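Local coordinates for cyclic di-GMP receptor atypical PilZ domain-containing protein (Xanthomonas campestris pv. campestris, PDB 3RQA) that is of uncharacterised function but, as a tetrameric PilZ-domain protein of the atypical cyclic di-GMP receptor family, may take part in cyclic di-GMP signalling, at residues 17-22 with 156-161; 22-27 with 105-110; 43-48 with 166-171. All blocks are in the same frame, centred on the assembly; numbering follows the deposited sequence.

Contact 1: 17-22 with 156-161; sequences ELFADT and WLWLRF
Glu17, in the last turns of helix 12-19, reaches strand 155-161 with an extended side chain. Its CG stands anti to the backbone N (chi1 -175°), which carries the carboxylate out to Arg160. Glu17 OE2 lies 3.0 Å from Arg160 NE, in the plane of the guanidinium and at its edge. The N-H of Arg160 NE points almost straight at the oxygen, meeting it nearly along its C-O axis. Arg160 NH2 adds a weak bond, so both nitrogens of this salt bridge meet the same oxygen. The carboxylate and guanidinium planes are nearly coplanar, 19° apart. The Arg160 chain bends at chi2 and chi3 to bring the group there.

Leu18 comes next and is buried. Both its methyls rest on the carbonyl oxygen of Leu159, with Leu18 CD1 3.4 Å from Leu159 O. Leu18 CD1 also lies 4.0 Å from Trp158 CB, at the edge of the indole. Leu18 CD2 goes on to Arg160, 3.8 Å from both its CA and its CB. The helix thus packs against strand 155-161 of the six-stranded antiparallel beta-barrel of the PilZ domain. Leu159 turns its CB away from the helix, and its side chain touches Val145 and Phe33.

Phe19 touches the strand more lightly. Its CE2 is 4.4 Å from Trp158 CD1, and the CB of Leu18 lies over the centre of its ring. Trp158 NE1 is held by Asp15 of the same helix, which fixes the indole beside Leu18 and Phe19. Past Phe19 the helix ends. A type II turn from Phe19 to Thr22 leads the chain away from the strand and on to strand 24-34.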
ATOM      1  N   GLU C  17      39.399  -9.309  10.711  1.00 31.49           N
ATOM      2  CA  GLU C  17      38.441 -10.377  10.451  1.00 31.37           C
ATOM      3  C   GLU C  17      37.351  -9.950   9.461  1.00 29.15           C
ATOM      4  O   GLU C  17      37.031 -10.668   8.524  1.00 26.03           O
ATOM      5  CB  GLU C  17      37.772 -10.834  11.750  1.00 34.20           C
ATOM      6  CG  GLU C  17      36.847 -12.038  11.556  1.00 38.89           C
ATOM      7  CD  GLU C  17      36.274 -12.574  12.857  1.00 41.04           C
ATOM      8  OE1 GLU C  17      37.008 -12.603  13.871  1.00 42.44           O
ATOM      9  OE2 GLU C  17      35.092 -12.987  12.860  1.00 43.33           O
ATOM     10  N   LEU C  18      36.785  -8.771   9.686  1.00 27.51           N
ATOM     11  CA  LEU C  18      35.711  -8.264   8.847  1.00 26.94           C
ATOM     12  C   LEU C  18      36.099  -7.712   7.480  1.00 26.42           C
ATOM     13  O   LEU C  18      35.404  -7.960   6.495  1.00 26.71           O
ATOM     14  CB  LEU C  18      34.926  -7.182   9.603  1.00 24.33           C
ATOM     15  CG  LEU C  18      34.192  -7.596  10.887  1.00 24.36           C
ATOM     16  CD1 LEU C  18      33.461  -6.384  11.459  1.00 20.87           C
ATOM     17  CD2 LEU C  18      33.220  -8.734  10.600  1.00 21.61           C
ATOM     18  N   PHE C  19      37.211  -6.990   7.409  1.00 26.98           N
ATOM     19  CA  PHE C  19      37.592  -6.352   6.159  1.00 28.26           C
ATOM     20  C   PHE C  19      38.800  -6.820   5.355  1.00 30.44           C
ATOM     21  O   PHE C  19      38.924  -6.453   4.185  1.00 29.31           O
ATOM     22  CB  PHE C  19      37.720  -4.856   6.413  1.00 29.22           C
ATOM     23  CG  PHE C  19      36.597  -4.292   7.228  1.00 29.59           C
ATOM     24  CD1 PHE C  19      35.294  -4.297   6.737  1.00 28.91           C
ATOM     25  CD2 PHE C  19      36.838  -3.769   8.498  1.00 29.81           C
ATOM     26  CE1 PHE C  19      34.245  -3.787   7.495  1.00 29.36           C
ATOM     27  CE2 PHE C  19      35.796  -3.256   9.267  1.00 28.52           C
ATOM     28  CZ  PHE C  19      34.493  -3.266   8.759  1.00 29.65           C
ATOM     29  N   ALA C  20      39.686  -7.612   5.947  1.00 28.77           N
ATOM     30  CA  ALA C  20      40.859  -8.051   5.202  1.00 29.73           C
ATOM     31  C   ALA C  20      40.521  -8.930   3.992  1.00 30.35           C
ATOM     32  O   ALA C  20      39.707  -9.856   4.081  1.00 28.97           O
ATOM     33  CB  ALA C  20      41.826  -8.788   6.129  1.00 30.28           C
ATOM     34  N   ASP C  21      41.149  -8.621   2.861  1.00 29.29           N
ATOM     35  CA  ASP C  21      40.973  -9.387   1.623  1.00 30.16           C
ATOM     36  C   ASP C  21      39.536  -9.501   1.114  1.00 29.67           C
ATOM     37  O   ASP C  21      39.146 -10.519   0.541  1.00 27.64           O
ATOM     38  CB  ASP C  21      41.562 -10.802   1.779  1.00 32.28           C
ATOM     39  CG  ASP C  21      43.042 -10.787   2.147  1.00 33.63           C
ATOM     40  OD1 ASP C  21      43.747  -9.856   1.719  1.00 33.20           O
ATOM     41  OD2 ASP C  21      43.501 -11.712   2.848  1.00 36.75           O
ATOM     42  N   THR C  22      38.748  -8.459   1.328  1.00 30.15           N
ATOM     43  CA  THR C  22      37.380  -8.453   0.848  1.00 30.23           C
ATOM     44  C   THR C  22      36.943  -7.023   0.631  1.00 30.14           C
ATOM     45  O   THR C  22      37.411  -6.113   1.315  1.00 28.83           O
ATOM     46  CB  THR C  22      36.412  -9.132   1.831  1.00 32.26           C
ATOM     47  OG1 THR C  22      35.136  -9.263   1.200  1.00 32.75           O
ATOM     48  CG2 THR C  22      36.257  -8.313   3.111  1.00 29.94           C
ATOM     49  N   TRP C 156      32.197   2.609  19.279  1.00 39.30           N
ATOM     50  CA  TRP C 156      32.217   1.878  18.017  1.00 38.12           C
ATOM     51  C   TRP C 156      32.064   0.387  18.215  1.00 37.27           C
ATOM     52  O   TRP C 156      32.610  -0.196  19.152  1.00 38.00           O
ATOM     53  CB  TRP C 156      33.499   2.164  17.225  1.00 38.41           C
ATOM     54  CG  TRP C 156      33.566   3.578  16.724  1.00 40.31           C
ATOM     55  CD1 TRP C 156      34.150   4.646  17.343  1.00 41.34           C
ATOM     56  CD2 TRP C 156      33.000   4.079  15.510  1.00 40.18           C
ATOM     57  NE1 TRP C 156      33.985   5.786  16.589  1.00 41.33           N
ATOM     58  CE2 TRP C 156      33.281   5.466  15.458  1.00 41.80           C
ATOM     59  CE3 TRP C 156      32.281   3.493  14.460  1.00 40.66           C
ATOM     60  CZ2 TRP C 156      32.868   6.277  14.393  1.00 40.98           C
ATOM     61  CZ3 TRP C 156      31.872   4.295  13.403  1.00 41.45           C
ATOM     62  CH2 TRP C 156      32.168   5.677  13.378  1.00 41.71           C
ATOM     63  N   LEU C 157      31.302  -0.215  17.312  1.00 34.10           N
ATOM     64  CA  LEU C 157      31.022  -1.635  17.329  1.00 31.64           C
ATOM     65  C   LEU C 157      31.460  -2.278  16.030  1.00 31.59           C
ATOM     66  O   LEU C 157      31.319  -1.693  14.958  1.00 31.78           O
ATOM     67  CB  LEU C 157      29.515  -1.869  17.507  1.00 30.22           C
ATOM     68  CG  LEU C 157      28.895  -2.007  18.900  1.00 31.84           C
ATOM     69  CD1 LEU C 157      29.743  -1.331  19.968  1.00 30.19           C
ATOM     70  CD2 LEU C 157      27.494  -1.435  18.854  1.00 29.72           C
ATOM     71  N   TRP C 158      32.009  -3.478  16.141  1.00 29.54           N
ATOM     72  CA  TRP C 158      32.418  -4.263  14.990  1.00 30.17           C
ATOM     73  C   TRP C 158      31.471  -5.447  15.069  1.00 29.21           C
ATOM     74  O   TRP C 158      31.524  -6.233  16.015  1.00 30.99           O
ATOM     75  CB  TRP C 158      33.870  -4.732  15.121  1.00 29.93           C
ATOM     76  CG  TRP C 158      34.871  -3.668  14.798  1.00 30.51           C
ATOM     77  CD1 TRP C 158      35.655  -3.589  13.677  1.00 31.04           C
ATOM     78  CD2 TRP C 158      35.195  -2.523  15.593  1.00 30.31           C
ATOM     79  NE1 TRP C 158      36.443  -2.468  13.730  1.00 31.34           N
ATOM     80  CE2 TRP C 158      36.183  -1.793  14.893  1.00 30.92           C
ATOM     81  CE3 TRP C 158      34.745  -2.041  16.833  1.00 30.71           C
ATOM     82  CZ2 TRP C 158      36.733  -0.605  15.390  1.00 31.38           C
ATOM     83  CZ3 TRP C 158      35.293  -0.857  17.329  1.00 29.32           C
ATOM     84  CH2 TRP C 158      36.277  -0.154  16.606  1.00 30.53           C
ATOM     85  N   LEU C 159      30.577  -5.545  14.099  1.00 28.35           N
ATOM     86  CA  LEU C 159      29.608  -6.623  14.067  1.00 29.87           C
ATOM     87  C   LEU C 159      29.891  -7.601  12.918  1.00 29.70           C
ATOM     88  O   LEU C 159      30.160  -7.189  11.791  1.00 28.66           O
ATOM     89  CB  LEU C 159      28.192  -6.063  13.905  1.00 29.24           C
ATOM     90  CG  LEU C 159      27.551  -5.089  14.906  1.00 33.02           C
ATOM     91  CD1 LEU C 159      27.588  -5.676  16.297  1.00 31.73           C
ATOM     92  CD2 LEU C 159      28.251  -3.758  14.868  1.00 33.11           C
ATOM     93  N   ARG C 160      29.818  -8.895  13.217  1.00 31.58           N
ATOM     94  CA  ARG C 160      30.026  -9.927  12.209  1.00 31.55           C
ATOM     95  C   ARG C 160      28.663 -10.556  11.945  1.00 30.71           C
ATOM     96  O   ARG C 160      28.029 -11.063  12.877  1.00 28.92           O
ATOM     97  CB  ARG C 160      30.989 -11.002  12.716  1.00 35.06           C
ATOM     98  CG  ARG C 160      31.286 -12.065  11.670  1.00 39.66           C
ATOM     99  CD  ARG C 160      31.155 -13.453  12.241  1.00 43.76           C
ATOM    100  NE  ARG C 160      32.248 -13.792  13.148  1.00 48.12           N
ATOM    101  CZ  ARG C 160      32.075 -14.295  14.369  1.00 48.74           C
ATOM    102  NH1 ARG C 160      30.850 -14.507  14.831  1.00 46.58           N
ATOM    103  NH2 ARG C 160      33.127 -14.600  15.118  1.00 48.49           N
ATOM    104  N   PHE C 161      28.210 -10.520  10.690  1.00 27.21           N
ATOM    105  CA  PHE C 161      26.905 -11.081  10.349  1.00 26.30           C
ATOM    106  C   PHE C 161      26.890 -12.589  10.558  1.00 25.25           C
ATOM    107  O   PHE C 161      27.905 -13.257  10.379  1.00 23.84           O
ATOM    108  CB  PHE C 161      26.516 -10.787   8.878  1.00 25.14           C
ATOM    109  CG  PHE C 161      26.598  -9.323   8.492  1.00 25.68           C
ATOM    110  CD1 PHE C 161      25.943  -8.347   9.242  1.00 22.37           C
ATOM    111  CD2 PHE C 161      27.336  -8.927   7.374  1.00 23.81           C
ATOM    112  CE1 PHE C 161      26.026  -6.999   8.893  1.00 23.61           C
ATOM    113  CE2 PHE C 161      27.429  -7.583   7.012  1.00 25.00           C
ATOM    114  CZ  PHE C 161      26.774  -6.617   7.773  1.00 24.82           C
TER

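Contact 2: 22-27 with 105-110; sequences TLSCEL and HWSVRG
Strands 24-34 and 101-107 run antiparallel here as neighbours in the PilZ barrel. Cys25 and Trp106 form the hydrogen-bonded pair. Cys25 N gives a nearly straight bond to Trp106 O (2.8 Å, 174°), and Trp106 N returns one to Cys25 O at 2.7 Å.

His105 lies on the opposite face of the sheet from Cys25 and Trp106, together with Glu26. From its CB the chain passes Glu26 OE2 at 3.4 Å. CG and CD2 stay beside the same oxygen, and CD2 also comes close to Cys25 O. The far end of the ring reaches Ser24, whose CB makes an off-centre CH-pi contact, nearest to His105 NE2 (3.8 Å). The ring also meets Phe19. Glu26 bends at chi2 (79°) to cross the histidine at about a right angle, carboxylate and ring planes 75° apart.

At the loop end, Thr22 CG2 sits 3.6 Å above the centre of the Arg109 guanidinium. Arg109 NH1 is bonded to Ala20 O. One water bridges Thr22 OG1, Leu23 O and Val108 N. Ser107 OG accepts from Arg109 N in an ST turn and also bonds to Leu18 O.

Glu26 OE2 and His105 NE2 are 4.2 Å apart without bonding. The carboxylate also makes a long, weak ion pair with Arg112. It may favour a protonated imidazole, though the charge of Arg112 would offset this in part.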
ATOM      1  N   THR C  22      38.748  -8.459   1.328  1.00 30.15           N
ATOM      2  CA  THR C  22      37.380  -8.453   0.848  1.00 30.23           C
ATOM      3  C   THR C  22      36.943  -7.023   0.631  1.00 30.14           C
ATOM      4  O   THR C  22      37.411  -6.113   1.315  1.00 28.83           O
ATOM      5  CB  THR C  22      36.412  -9.132   1.831  1.00 32.26           C
ATOM      6  OG1 THR C  22      35.136  -9.263   1.200  1.00 32.75           O
ATOM      7  CG2 THR C  22      36.257  -8.313   3.111  1.00 29.94           C
ATOM      8  N   LEU C  23      36.051  -6.830  -0.331  1.00 29.65           N
ATOM      9  CA  LEU C  23      35.550  -5.505  -0.656  1.00 30.55           C
ATOM     10  C   LEU C  23      34.912  -4.908   0.593  1.00 32.98           C
ATOM     11  O   LEU C  23      33.952  -5.456   1.133  1.00 30.76           O
ATOM     12  CB  LEU C  23      34.509  -5.599  -1.767  1.00 31.17           C
ATOM     13  CG  LEU C  23      34.327  -4.368  -2.658  1.00 34.83           C
ATOM     14  CD1 LEU C  23      33.056  -4.527  -3.483  1.00 33.73           C
ATOM     15  CD2 LEU C  23      34.252  -3.108  -1.810  1.00 36.77           C
ATOM     16  N   SER C  24      35.466  -3.794   1.057  1.00 34.83           N
ATOM     17  CA  SER C  24      34.946  -3.115   2.241  1.00 37.01           C
ATOM     18  C   SER C  24      34.717  -1.685   1.853  1.00 37.08           C
ATOM     19  O   SER C  24      35.634  -1.026   1.385  1.00 38.20           O
ATOM     20  CB  SER C  24      35.955  -3.169   3.391  1.00 38.24           C
ATOM     21  OG  SER C  24      36.164  -4.504   3.816  1.00 39.76           O
ATOM     22  N   CYS C  25      33.496  -1.207   2.051  1.00 37.65           N
ATOM     23  CA  CYS C  25      33.151   0.162   1.694  1.00 38.25           C
ATOM     24  C   CYS C  25      32.895   1.047   2.910  1.00 37.99           C
ATOM     25  O   CYS C  25      32.252   0.630   3.883  1.00 34.68           O
ATOM     26  CB  CYS C  25      31.909   0.171   0.792  1.00 40.10           C
ATOM     27  SG  CYS C  25      32.064  -0.818  -0.714  1.00 41.76           S
ATOM     28  N   GLU C  26      33.417   2.271   2.837  1.00 36.57           N
ATOM     29  CA  GLU C  26      33.257   3.269   3.888  1.00 36.79           C
ATOM     30  C   GLU C  26      32.227   4.258   3.369  1.00 36.27           C
ATOM     31  O   GLU C  26      32.512   5.012   2.449  1.00 38.14           O
ATOM     32  CB  GLU C  26      34.585   3.989   4.127  1.00 38.91           C
ATOM     33  CG  GLU C  26      34.543   5.141   5.131  1.00 44.95           C
ATOM     34  CD  GLU C  26      34.562   4.674   6.577  1.00 48.49           C
ATOM     35  OE1 GLU C  26      34.745   5.533   7.467  1.00 50.60           O
ATOM     36  OE2 GLU C  26      34.398   3.455   6.827  1.00 50.12           O
ATOM     37  N   LEU C  27      31.027   4.250   3.935  1.00 34.26           N
ATOM     38  CA  LEU C  27      29.996   5.170   3.482  1.00 32.57           C
ATOM     39  C   LEU C  27      29.069   5.644   4.606  1.00 34.81           C
ATOM     40  O   LEU C  27      29.094   5.118   5.724  1.00 34.55           O
ATOM     41  CB  LEU C  27      29.156   4.518   2.383  1.00 32.22           C
ATOM     42  CG  LEU C  27      28.287   3.322   2.788  1.00 32.25           C
ATOM     43  CD1 LEU C  27      27.181   3.093   1.753  1.00 31.64           C
ATOM     44  CD2 LEU C  27      29.164   2.090   2.931  1.00 33.43           C
ATOM     45  N   HIS C 105      31.644   1.148   7.926  1.00 28.41           N
ATOM     46  CA  HIS C 105      32.559   0.403   7.083  1.00 28.94           C
ATOM     47  C   HIS C 105      31.850  -0.930   6.914  1.00 26.99           C
ATOM     48  O   HIS C 105      31.747  -1.729   7.850  1.00 28.74           O
ATOM     49  CB  HIS C 105      33.922   0.218   7.750  1.00 31.92           C
ATOM     50  CG  HIS C 105      35.053   0.094   6.774  1.00 35.61           C
ATOM     51  ND1 HIS C 105      36.212  -0.593   7.058  1.00 39.78           N
ATOM     52  CD2 HIS C 105      35.199   0.572   5.515  1.00 37.15           C
ATOM     53  CE1 HIS C 105      37.023  -0.537   6.015  1.00 39.37           C
ATOM     54  NE2 HIS C 105      36.430   0.165   5.067  1.00 38.11           N
ATOM     55  N   TRP C 106      31.375  -1.161   5.699  1.00 26.12           N
ATOM     56  CA  TRP C 106      30.585  -2.336   5.362  1.00 23.85           C
ATOM     57  C   TRP C 106      31.214  -3.323   4.372  1.00 24.71           C
ATOM     58  O   TRP C 106      31.668  -2.935   3.295  1.00 25.60           O
ATOM     59  CB  TRP C 106      29.247  -1.821   4.813  1.00 21.63           C
ATOM     60  CG  TRP C 106      28.141  -2.795   4.644  1.00 21.17           C
ATOM     61  CD1 TRP C 106      28.056  -4.059   5.155  1.00 21.67           C
ATOM     62  CD2 TRP C 106      26.898  -2.547   3.975  1.00 21.40           C
ATOM     63  NE1 TRP C 106      26.835  -4.612   4.853  1.00 21.28           N
ATOM     64  CE2 TRP C 106      26.104  -3.704   4.128  1.00 21.70           C
ATOM     65  CE3 TRP C 106      26.379  -1.456   3.262  1.00 20.19           C
ATOM     66  CZ2 TRP C 106      24.807  -3.802   3.590  1.00 21.20           C
ATOM     67  CZ3 TRP C 106      25.091  -1.555   2.725  1.00 21.81           C
ATOM     68  CH2 TRP C 106      24.323  -2.720   2.893  1.00 20.28           C
ATOM     69  N   SER C 107      31.227  -4.600   4.750  1.00 23.09           N
ATOM     70  CA  SER C 107      31.735  -5.670   3.891  1.00 23.06           C
ATOM     71  C   SER C 107      30.695  -6.793   3.961  1.00 21.79           C
ATOM     72  O   SER C 107      29.738  -6.714   4.724  1.00 22.15           O
ATOM     73  CB  SER C 107      33.096  -6.200   4.378  1.00 22.12           C
ATOM     74  OG  SER C 107      32.946  -7.204   5.374  1.00 21.89           O
ATOM     75  N   VAL C 108      30.891  -7.832   3.163  1.00 21.18           N
ATOM     76  CA  VAL C 108      29.983  -8.962   3.130  1.00 22.47           C
ATOM     77  C   VAL C 108      29.986  -9.702   4.465  1.00 23.08           C
ATOM     78  O   VAL C 108      29.007 -10.351   4.818  1.00 24.89           O
ATOM     79  CB  VAL C 108      30.389  -9.951   2.004  1.00 24.05           C
ATOM     80  CG1 VAL C 108      31.731 -10.572   2.320  1.00 27.32           C
ATOM     81  CG2 VAL C 108      29.339 -11.032   1.837  1.00 26.19           C
ATOM     82  N   ARG C 109      31.086  -9.591   5.202  1.00 23.56           N
ATOM     83  CA  ARG C 109      31.243 -10.269   6.489  1.00 24.88           C
ATOM     84  C   ARG C 109      30.605  -9.584   7.688  1.00 24.99           C
ATOM     85  O   ARG C 109      30.107 -10.250   8.600  1.00 25.06           O
ATOM     86  CB  ARG C 109      32.723 -10.459   6.810  1.00 25.17           C
ATOM     87  CG  ARG C 109      33.487 -11.303   5.815  1.00 27.36           C
ATOM     88  CD  ARG C 109      34.947 -11.386   6.221  1.00 28.92           C
ATOM     89  NE  ARG C 109      35.790 -11.870   5.136  1.00 30.55           N
ATOM     90  CZ  ARG C 109      37.016 -11.421   4.903  1.00 32.26           C
ATOM     91  NH1 ARG C 109      37.531 -10.479   5.687  1.00 30.47           N
ATOM     92  NH2 ARG C 109      37.719 -11.899   3.881  1.00 33.11           N
ATOM     93  N   GLY C 110      30.651  -8.257   7.696  1.00 24.43           N
ATOM     94  CA  GLY C 110      30.102  -7.494   8.807  1.00 22.82           C
ATOM     95  C   GLY C 110      30.184  -5.995   8.590  1.00 23.73           C
ATOM     96  O   GLY C 110      30.376  -5.523   7.460  1.00 21.66           O
TER
HETATM   97  O   HOH W   1      32.937  -7.715   1.179  1.00 26.35           O

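Contact 3: 43-48 with 166-171; sequences ATAETL and TGLQDA
The close part of this helix pair centres on Leu168 and Glu46. Leu168 CG is anti to the backbone N (chi1 180°), and both methyls lie against helix 42-55. Leu168 CD1 touches Ala45 CB at 3.5 Å, tighter than usual for two carbons. The same methyl is 3.3 Å from Glu46 N, so it presses on the helix backbone itself. Leu168 CD2 flanks Ala45 CB from a second position, 3.8 Å away. Leu141 and Leu139 of strand 139-150 touch Leu168 and Ala45 respectively, so both helices rest on the barrel at this point.

Glu46 lies along the other helix, extended from CB to its carboxylate. Its CB approaches Leu168 CA, and its CG is 4.2 Å from Ala171 CB. Gly167 has no side chain, and the carboxylate lies close against its backbone, with Glu46 OE2 3.4 Å from Gly167 CA. Glu46 OE2 is also 3.3 Å from Gly167 O, but both are acceptors and no hydrogen bond joins the segments.

Helix 42-55 and helix 165-185 flank the beta-barrel of the PilZ domain. The two segments run in roughly the same direction, 30° apart, with axes 8.6 Å from each other at closest approach. The small residues Ala45, Gly167 and Ala171 at the interface are consistent with this close approach.

The outer part is looser. Glu46 OE2 and Asp170 OD2 stay 6.2 Å apart, and Thr44 and Thr166 are exposed. The charge of Glu46 is met by Arg50, one turn on. Arg50 also pairs with Asp170, which has Arg174 as a second partner. Arg50 probably eases the repulsion between the two acids. Thr47 points away from helix 165-185 and packs on Asp82 of the second subunit. Leu48 packs on Leu83 of that subunit and on Leu139 of its own chain.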
ATOM      1  N   ALA C  43      15.611 -14.737   2.915  1.00 30.62           N
ATOM      2  CA  ALA C  43      14.890 -14.480   1.671  1.00 29.42           C
ATOM      3  C   ALA C  43      14.315 -13.057   1.592  1.00 27.51           C
ATOM      4  O   ALA C  43      14.286 -12.450   0.526  1.00 29.73           O
ATOM      5  CB  ALA C  43      13.774 -15.511   1.500  1.00 29.52           C
ATOM      6  N   THR C  44      13.865 -12.523   2.720  1.00 26.48           N
ATOM      7  CA  THR C  44      13.316 -11.166   2.745  1.00 26.94           C
ATOM      8  C   THR C  44      14.444 -10.177   2.457  1.00 25.13           C
ATOM      9  O   THR C  44      14.288  -9.253   1.653  1.00 22.57           O
ATOM     10  CB  THR C  44      12.691 -10.833   4.122  1.00 27.93           C
ATOM     11  OG1 THR C  44      11.627 -11.751   4.395  1.00 31.60           O
ATOM     12  CG2 THR C  44      12.143  -9.411   4.136  1.00 28.68           C
ATOM     13  N   ALA C  45      15.579 -10.382   3.120  1.00 24.19           N
ATOM     14  CA  ALA C  45      16.741  -9.526   2.918  1.00 24.46           C
ATOM     15  C   ALA C  45      17.202  -9.666   1.464  1.00 23.44           C
ATOM     16  O   ALA C  45      17.383  -8.665   0.769  1.00 23.30           O
ATOM     17  CB  ALA C  45      17.865  -9.922   3.879  1.00 25.95           C
ATOM     18  N   GLU C  46      17.369 -10.900   0.997  1.00 22.14           N
ATOM     19  CA  GLU C  46      17.803 -11.131  -0.384  1.00 25.44           C
ATOM     20  C   GLU C  46      16.849 -10.475  -1.390  1.00 24.75           C
ATOM     21  O   GLU C  46      17.285  -9.819  -2.332  1.00 25.96           O
ATOM     22  CB  GLU C  46      17.906 -12.639  -0.690  1.00 24.94           C
ATOM     23  CG  GLU C  46      18.146 -12.956  -2.177  1.00 27.31           C
ATOM     24  CD  GLU C  46      18.365 -14.438  -2.469  1.00 28.13           C
ATOM     25  OE1 GLU C  46      17.989 -15.280  -1.636  1.00 30.86           O
ATOM     26  OE2 GLU C  46      18.904 -14.759  -3.551  1.00 28.10           O
ATOM     27  N   THR C  47      15.552 -10.650  -1.177  1.00 24.86           N
ATOM     28  CA  THR C  47      14.557 -10.081  -2.080  1.00 27.02           C
ATOM     29  C   THR C  47      14.649  -8.568  -2.098  1.00 26.10           C
ATOM     30  O   THR C  47      14.568  -7.955  -3.149  1.00 29.05           O
ATOM     31  CB  THR C  47      13.127 -10.518  -1.693  1.00 27.82           C
ATOM     32  OG1 THR C  47      13.015 -11.941  -1.845  1.00 28.04           O
ATOM     33  CG2 THR C  47      12.092  -9.835  -2.595  1.00 30.12           C
ATOM     34  N   LEU C  48      14.826  -7.970  -0.930  1.00 23.75           N
ATOM     35  CA  LEU C  48      14.957  -6.534  -0.834  1.00 24.94           C
ATOM     36  C   LEU C  48      16.142  -6.032  -1.675  1.00 25.65           C
ATOM     37  O   LEU C  48      16.005  -5.100  -2.466  1.00 25.83           O
ATOM     38  CB  LEU C  48      15.168  -6.120   0.635  1.00 22.86           C
ATOM     39  CG  LEU C  48      15.719  -4.701   0.843  1.00 24.60           C
ATOM     40  CD1 LEU C  48      14.804  -3.691   0.166  1.00 25.51           C
ATOM     41  CD2 LEU C  48      15.865  -4.402   2.342  1.00 26.64           C
ATOM     42  N   THR C 166      23.623 -18.867   0.890  1.00 29.25           N
ATOM     43  CA  THR C 166      24.066 -18.653  -0.494  1.00 28.89           C
ATOM     44  C   THR C 166      23.439 -17.478  -1.245  1.00 26.29           C
ATOM     45  O   THR C 166      24.155 -16.629  -1.783  1.00 26.88           O
ATOM     46  CB  THR C 166      23.851 -19.936  -1.323  1.00 30.38           C
ATOM     47  OG1 THR C 166      24.548 -21.021  -0.691  1.00 34.90           O
ATOM     48  CG2 THR C 166      24.381 -19.750  -2.749  1.00 32.12           C
ATOM     49  N   GLY C 167      22.107 -17.439  -1.273  1.00 25.41           N
ATOM     50  CA  GLY C 167      21.375 -16.383  -1.956  1.00 23.85           C
ATOM     51  C   GLY C 167      21.581 -14.973  -1.431  1.00 25.38           C
ATOM     52  O   GLY C 167      21.883 -14.063  -2.193  1.00 26.45           O
ATOM     53  N   LEU C 168      21.412 -14.776  -0.129  1.00 25.47           N
ATOM     54  CA  LEU C 168      21.589 -13.450   0.444  1.00 24.27           C
ATOM     55  C   LEU C 168      23.041 -13.002   0.325  1.00 23.46           C
ATOM     56  O   LEU C 168      23.303 -11.838   0.028  1.00 20.89           O
ATOM     57  CB  LEU C 168      21.159 -13.425   1.913  1.00 23.67           C
ATOM     58  CG  LEU C 168      21.315 -12.065   2.614  1.00 25.02           C
ATOM     59  CD1 LEU C 168      20.524 -10.972   1.869  1.00 21.07           C
ATOM     60  CD2 LEU C 168      20.857 -12.200   4.066  1.00 23.55           C
ATOM     61  N   GLN C 169      23.988 -13.910   0.566  1.00 24.33           N
ATOM     62  CA  GLN C 169      25.388 -13.519   0.440  1.00 26.31           C
ATOM     63  C   GLN C 169      25.636 -12.964  -0.960  1.00 24.42           C
ATOM     64  O   GLN C 169      26.230 -11.893  -1.127  1.00 26.51           O
ATOM     65  CB  GLN C 169      26.342 -14.693   0.679  1.00 27.23           C
ATOM     66  CG  GLN C 169      27.785 -14.212   0.696  1.00 32.28           C
ATOM     67  CD  GLN C 169      28.763 -15.232   1.224  1.00 36.87           C
ATOM     68  OE1 GLN C 169      28.544 -15.843   2.277  1.00 38.05           O
ATOM     69  NE2 GLN C 169      29.870 -15.409   0.506  1.00 38.01           N
ATOM     70  N   ASP C 170      25.161 -13.687  -1.966  1.00 24.40           N
ATOM     71  CA  ASP C 170      25.349 -13.251  -3.342  1.00 27.96           C
ATOM     72  C   ASP C 170      24.754 -11.870  -3.602  1.00 25.05           C
ATOM     73  O   ASP C 170      25.398 -11.015  -4.206  1.00 24.75           O
ATOM     74  CB  ASP C 170      24.724 -14.242  -4.316  1.00 30.41           C
ATOM     75  CG  ASP C 170      25.027 -13.891  -5.758  1.00 36.73           C
ATOM     76  OD1 ASP C 170      26.169 -14.160  -6.193  1.00 39.04           O
ATOM     77  OD2 ASP C 170      24.143 -13.323  -6.443  1.00 36.07           O
ATOM     78  N   ALA C 171      23.517 -11.665  -3.156  1.00 24.44           N
ATOM     79  CA  ALA C 171      22.839 -10.381  -3.330  1.00 23.60           C
ATOM     80  C   ALA C 171      23.616  -9.269  -2.623  1.00 24.52           C
ATOM     81  O   ALA C 171      23.694  -8.152  -3.120  1.00 22.80           O
ATOM     82  CB  ALA C 171      21.418 -10.456  -2.758  1.00 23.24           C
TER

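How the contacts relate
Contacts 1 and 2 are close neighbours, their centres 7 Å apart, and they share Thr22. Two probable hydrogen bonds join them: Ala20 O to Arg109 NH1 and Leu18 O to Ser107 OG, each 2.8 Å. The end of helix 12-19 is therefore held by strand 155-161 and by the turn after strand 101-107. Contact 3, a pair of helices, lies farther off, its centre 16 Å from that of contact 2 and 19 Å from that of contact 1. It meets contact 2 through Val108 CG2 and Gln169 CG, 3.7 Å apart. Contacts 1 and 3 do not touch. Of the three, contact 3 alone borders another subunit.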